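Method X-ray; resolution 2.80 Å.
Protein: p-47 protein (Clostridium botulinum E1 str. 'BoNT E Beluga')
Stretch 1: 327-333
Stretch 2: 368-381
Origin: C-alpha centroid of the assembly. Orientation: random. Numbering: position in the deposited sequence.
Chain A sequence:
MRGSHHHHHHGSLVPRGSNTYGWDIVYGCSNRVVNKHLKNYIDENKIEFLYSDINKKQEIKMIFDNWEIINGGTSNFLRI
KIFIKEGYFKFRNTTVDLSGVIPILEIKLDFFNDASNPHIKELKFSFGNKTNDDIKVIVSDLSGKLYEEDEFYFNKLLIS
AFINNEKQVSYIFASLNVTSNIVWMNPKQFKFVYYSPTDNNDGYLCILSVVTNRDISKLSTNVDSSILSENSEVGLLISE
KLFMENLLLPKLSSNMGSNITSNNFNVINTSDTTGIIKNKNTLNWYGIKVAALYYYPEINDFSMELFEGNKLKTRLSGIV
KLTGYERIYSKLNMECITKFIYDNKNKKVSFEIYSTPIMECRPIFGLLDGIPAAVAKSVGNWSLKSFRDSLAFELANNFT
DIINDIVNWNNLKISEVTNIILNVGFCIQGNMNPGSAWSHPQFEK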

# COMPACT_ATOMS: atom_id res chain seq x y z
N ARG A 327 -49.63 9.57 7.85
CA ARG A 327 -49.37 10.85 7.21
C ARG A 327 -48.83 11.91 8.18
O ARG A 327 -48.89 13.11 7.90
N ILE A 328 -48.30 11.45 9.30
CA ILE A 328 -47.62 12.33 10.24
C ILE A 328 -46.25 11.74 10.54
O ILE A 328 -46.14 10.65 11.12
N TYR A 329 -45.22 12.47 10.14
CA TYR A 329 -43.82 12.02 10.20
C TYR A 329 -42.91 13.05 10.87
O TYR A 329 -43.30 14.18 11.14
N SER A 330 -41.67 12.64 11.11
CA SER A 330 -40.67 13.51 11.72
C SER A 330 -39.43 13.59 10.82
O SER A 330 -38.82 12.56 10.53
N LYS A 331 -39.07 14.80 10.38
CA LYS A 331 -37.90 14.94 9.52
C LYS A 331 -36.60 14.91 10.35
O LYS A 331 -36.48 15.58 11.38
N LEU A 332 -35.66 14.07 9.91
CA LEU A 332 -34.44 13.77 10.64
C LEU A 332 -33.16 14.26 9.92
O LEU A 332 -32.90 13.87 8.78
N ASN A 333 -32.38 15.12 10.58
CA ASN A 333 -31.08 15.56 10.03
C ASN A 333 -29.93 15.37 11.03
O ASN A 333 -30.01 15.85 12.16
N LEU A 368 -53.67 21.69 16.67
CA LEU A 368 -54.05 21.02 17.91
C LEU A 368 -53.36 19.70 18.22
O LEU A 368 -53.12 19.40 19.39
N ASP A 369 -53.07 18.91 17.20
CA ASP A 369 -52.67 17.54 17.44
C ASP A 369 -51.22 17.55 17.89
O ASP A 369 -50.31 17.16 17.16
N GLY A 370 -51.06 18.02 19.12
CA GLY A 370 -49.78 18.09 19.79
C GLY A 370 -49.39 16.71 20.27
O GLY A 370 -48.21 16.39 20.37
N ILE A 371 -50.39 15.89 20.56
CA ILE A 371 -50.17 14.55 21.09
C ILE A 371 -49.39 13.64 20.14
O ILE A 371 -48.48 12.94 20.58
N PRO A 372 -49.74 13.62 18.84
CA PRO A 372 -48.81 12.86 17.99
C PRO A 372 -47.48 13.58 17.79
O PRO A 372 -46.43 12.92 17.75
N ALA A 373 -47.52 14.91 17.69
CA ALA A 373 -46.31 15.73 17.56
C ALA A 373 -45.24 15.32 18.58
O ALA A 373 -44.05 15.30 18.28
N ALA A 374 -45.70 14.99 19.78
CA ALA A 374 -44.80 14.67 20.88
C ALA A 374 -44.17 13.27 20.76
O ALA A 374 -43.00 13.08 21.11
N VAL A 375 -44.94 12.30 20.26
CA VAL A 375 -44.35 10.99 20.00
C VAL A 375 -43.48 11.11 18.75
O VAL A 375 -42.50 10.37 18.58
N ALA A 376 -43.82 12.05 17.87
CA ALA A 376 -42.99 12.28 16.70
C ALA A 376 -41.60 12.80 17.12
O ALA A 376 -40.57 12.39 16.57
N LYS A 377 -41.59 13.70 18.11
CA LYS A 377 -40.33 14.19 18.67
C LYS A 377 -39.57 13.03 19.29
O LYS A 377 -38.34 12.93 19.16
N SER A 378 -40.29 12.14 19.96
CA SER A 378 -39.61 11.10 20.70
C SER A 378 -39.09 9.99 19.78
O SER A 378 -38.00 9.48 19.99
N VAL A 379 -39.84 9.63 18.75
CA VAL A 379 -39.36 8.63 17.79
C VAL A 379 -38.19 9.20 16.97
O VAL A 379 -37.20 8.51 16.70
N GLY A 380 -38.31 10.48 16.61
CA GLY A 380 -37.24 11.20 15.93
C GLY A 380 -35.93 11.11 16.69
O GLY A 380 -34.92 10.65 16.16
N ASN A 381 -35.96 11.53 17.96
CA ASN A 381 -34.75 11.56 18.79
C ASN A 381 -34.19 10.16 19.06
O ASN A 381 -33.00 9.99 19.26

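At one of its main contact points the helix offers the strand no side chain at all. At Gly380 the helix backbone itself meets the strand: Leu332 CD2 lies 3.5 Å from Gly380 CA, and Ser330 OG lies 4.3 Å from the same Gly380 CA. A CB placed ideally on Gly380 would point toward the strand and sit only 3.1 Å from Ser330 OG and 3.4 Å from Leu332 CD2, both tight distances, so the bare backbone leaves space for these two side chains.

The strand contributes alternate residues to the contact. Ile328, Ser330 and Leu332 have CA-to-CB bonds directed toward the helix, whereas those of Tyr329 and Lys331 point away, as expected for an extended chain that presents one face to its neighbour. The helix runs at 37° to the strand, with the axes 7.9 Å apart at closest approach, and meets it through Pro372, Ala376 and Gly380. This spacing of four residues, slightly more than one helical turn, brings successive small or compact residues onto the same side.

Ser330 stands at the middle of the contact and supplies its one hydrogen bond. With chi1 in the t rotamer (-157°), Ser330 OG donates to Ala376 O (3.2 Å). Ala376 O also accepts the helical hydrogen bond from Gly380 N (3.0 Å), so the serine adds a second donor without replacing the bond of the helix. The approach is close here: the CA atoms of Ser330 and Ala376 are 5.6 Å apart, and Ser330 CB is 4.3 Å from Ala376 CB. The methyl group of Ala376 thus lies against the serine side chain while its carbonyl takes the polar contact.

Toward the start of the helix the packing is looser and mainly apolar. Ile328, in the mt rotamer, extends CD1 to 4.3 Å from Pro372 CG, on a proline ring with C-gamma endo pucker. The same Ile328 CD1 is 4.4 Å from Asp369 OD2, a van der Waals approach only, since the isoleucine methyl offers the carboxylate no hydrogen-bond donor. Asp369 occupies the N-cap position with chi1 in p, but its side chain makes no capping bond.

Leu332, also mt, completes the row at the other end, where CD2 reaches Gly380. The two stretches bury 273 Å² with both sides summed, a modest surface built from a few side chains, the backbone at Gly380 and one hydrogen bond.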

# COMPACT_ATOMS: atom_id res chain seq x y z
CB ARG A 327 -50.64 11.31 6.52
CG ARG A 327 -51.17 10.25 5.59
CD ARG A 327 -52.46 10.66 4.94
NE ARG A 327 -52.85 9.74 3.87
CZ ARG A 327 -53.96 9.87 3.14
NH1 ARG A 327 -54.79 10.88 3.37
NH2 ARG A 327 -54.24 8.99 2.19
CB ILE A 328 -48.42 12.52 11.54
CG1 ILE A 328 -49.70 13.28 11.25
CG2 ILE A 328 -47.63 13.29 12.58
CD1 ILE A 328 -50.66 13.34 12.44
CB TYR A 329 -43.30 11.74 8.79
CG TYR A 329 -43.36 12.95 7.86
CD1 TYR A 329 -42.32 13.88 7.82
CD2 TYR A 329 -44.45 13.15 7.02
CE1 TYR A 329 -42.37 14.98 6.97
CE2 TYR A 329 -44.51 14.25 6.18
CZ TYR A 329 -43.47 15.16 6.16
OH TYR A 329 -43.53 16.25 5.32
CB SER A 330 -40.30 12.98 13.12
OG SER A 330 -39.77 14.01 13.94
CB LYS A 331 -37.98 16.21 8.66
CG LYS A 331 -37.95 17.53 9.41
CD LYS A 331 -38.26 18.70 8.47
CE LYS A 331 -38.27 20.04 9.19
NZ LYS A 331 -38.73 21.17 8.32
CB LEU A 332 -34.35 12.26 10.87
CG LEU A 332 -35.52 11.56 11.55
CD1 LEU A 332 -35.27 10.05 11.69
CD2 LEU A 332 -35.76 12.18 12.91
CB ASN A 333 -31.12 17.03 9.63
CG ASN A 333 -32.06 17.30 8.45
OD1 ASN A 333 -31.60 17.54 7.33
ND2 ASN A 333 -33.37 17.28 8.71
CB LEU A 368 -55.57 20.82 17.94
CG LEU A 368 -56.40 21.99 18.48
CD1 LEU A 368 -55.93 22.39 19.87
CD2 LEU A 368 -56.33 23.18 17.53
CB ASP A 369 -52.83 16.69 16.17
CG ASP A 369 -52.24 17.37 14.95
OD1 ASP A 369 -51.39 18.28 15.12
OD2 ASP A 369 -52.62 16.99 13.82
CB ILE A 371 -51.50 13.85 21.45
CG1 ILE A 371 -52.54 14.84 21.99
CG2 ILE A 371 -51.23 12.68 22.38
CD1 ILE A 371 -52.14 15.60 23.25
CB PRO A 372 -49.57 12.74 16.66
CG PRO A 372 -50.47 13.90 16.66
CD PRO A 372 -50.92 14.05 18.08
CB ALA A 373 -46.64 17.20 17.72
CB ALA A 374 -45.54 14.80 22.19
CB VAL A 375 -45.42 9.86 19.83
CG1 VAL A 375 -46.63 10.13 20.71
CG2 VAL A 375 -45.86 9.71 18.39
CB ALA A 376 -43.67 13.27 15.76
CB LYS A 377 -40.58 15.30 19.70
CG LYS A 377 -39.48 15.42 20.76
CD LYS A 377 -39.55 16.73 21.54
CE LYS A 377 -38.49 16.77 22.65
NZ LYS A 377 -37.93 18.14 22.92
CB SER A 378 -40.52 10.53 21.78
OG SER A 378 -39.80 9.68 22.65
CB VAL A 379 -40.50 8.14 16.86
CG1 VAL A 379 -39.97 7.21 15.79
CG2 VAL A 379 -41.54 7.41 17.68
CB ASN A 381 -35.02 12.26 20.13
CG ASN A 381 -35.16 13.77 19.98
OD1 ASN A 381 -34.65 14.37 19.03
ND2 ASN A 381 -35.87 14.40 20.92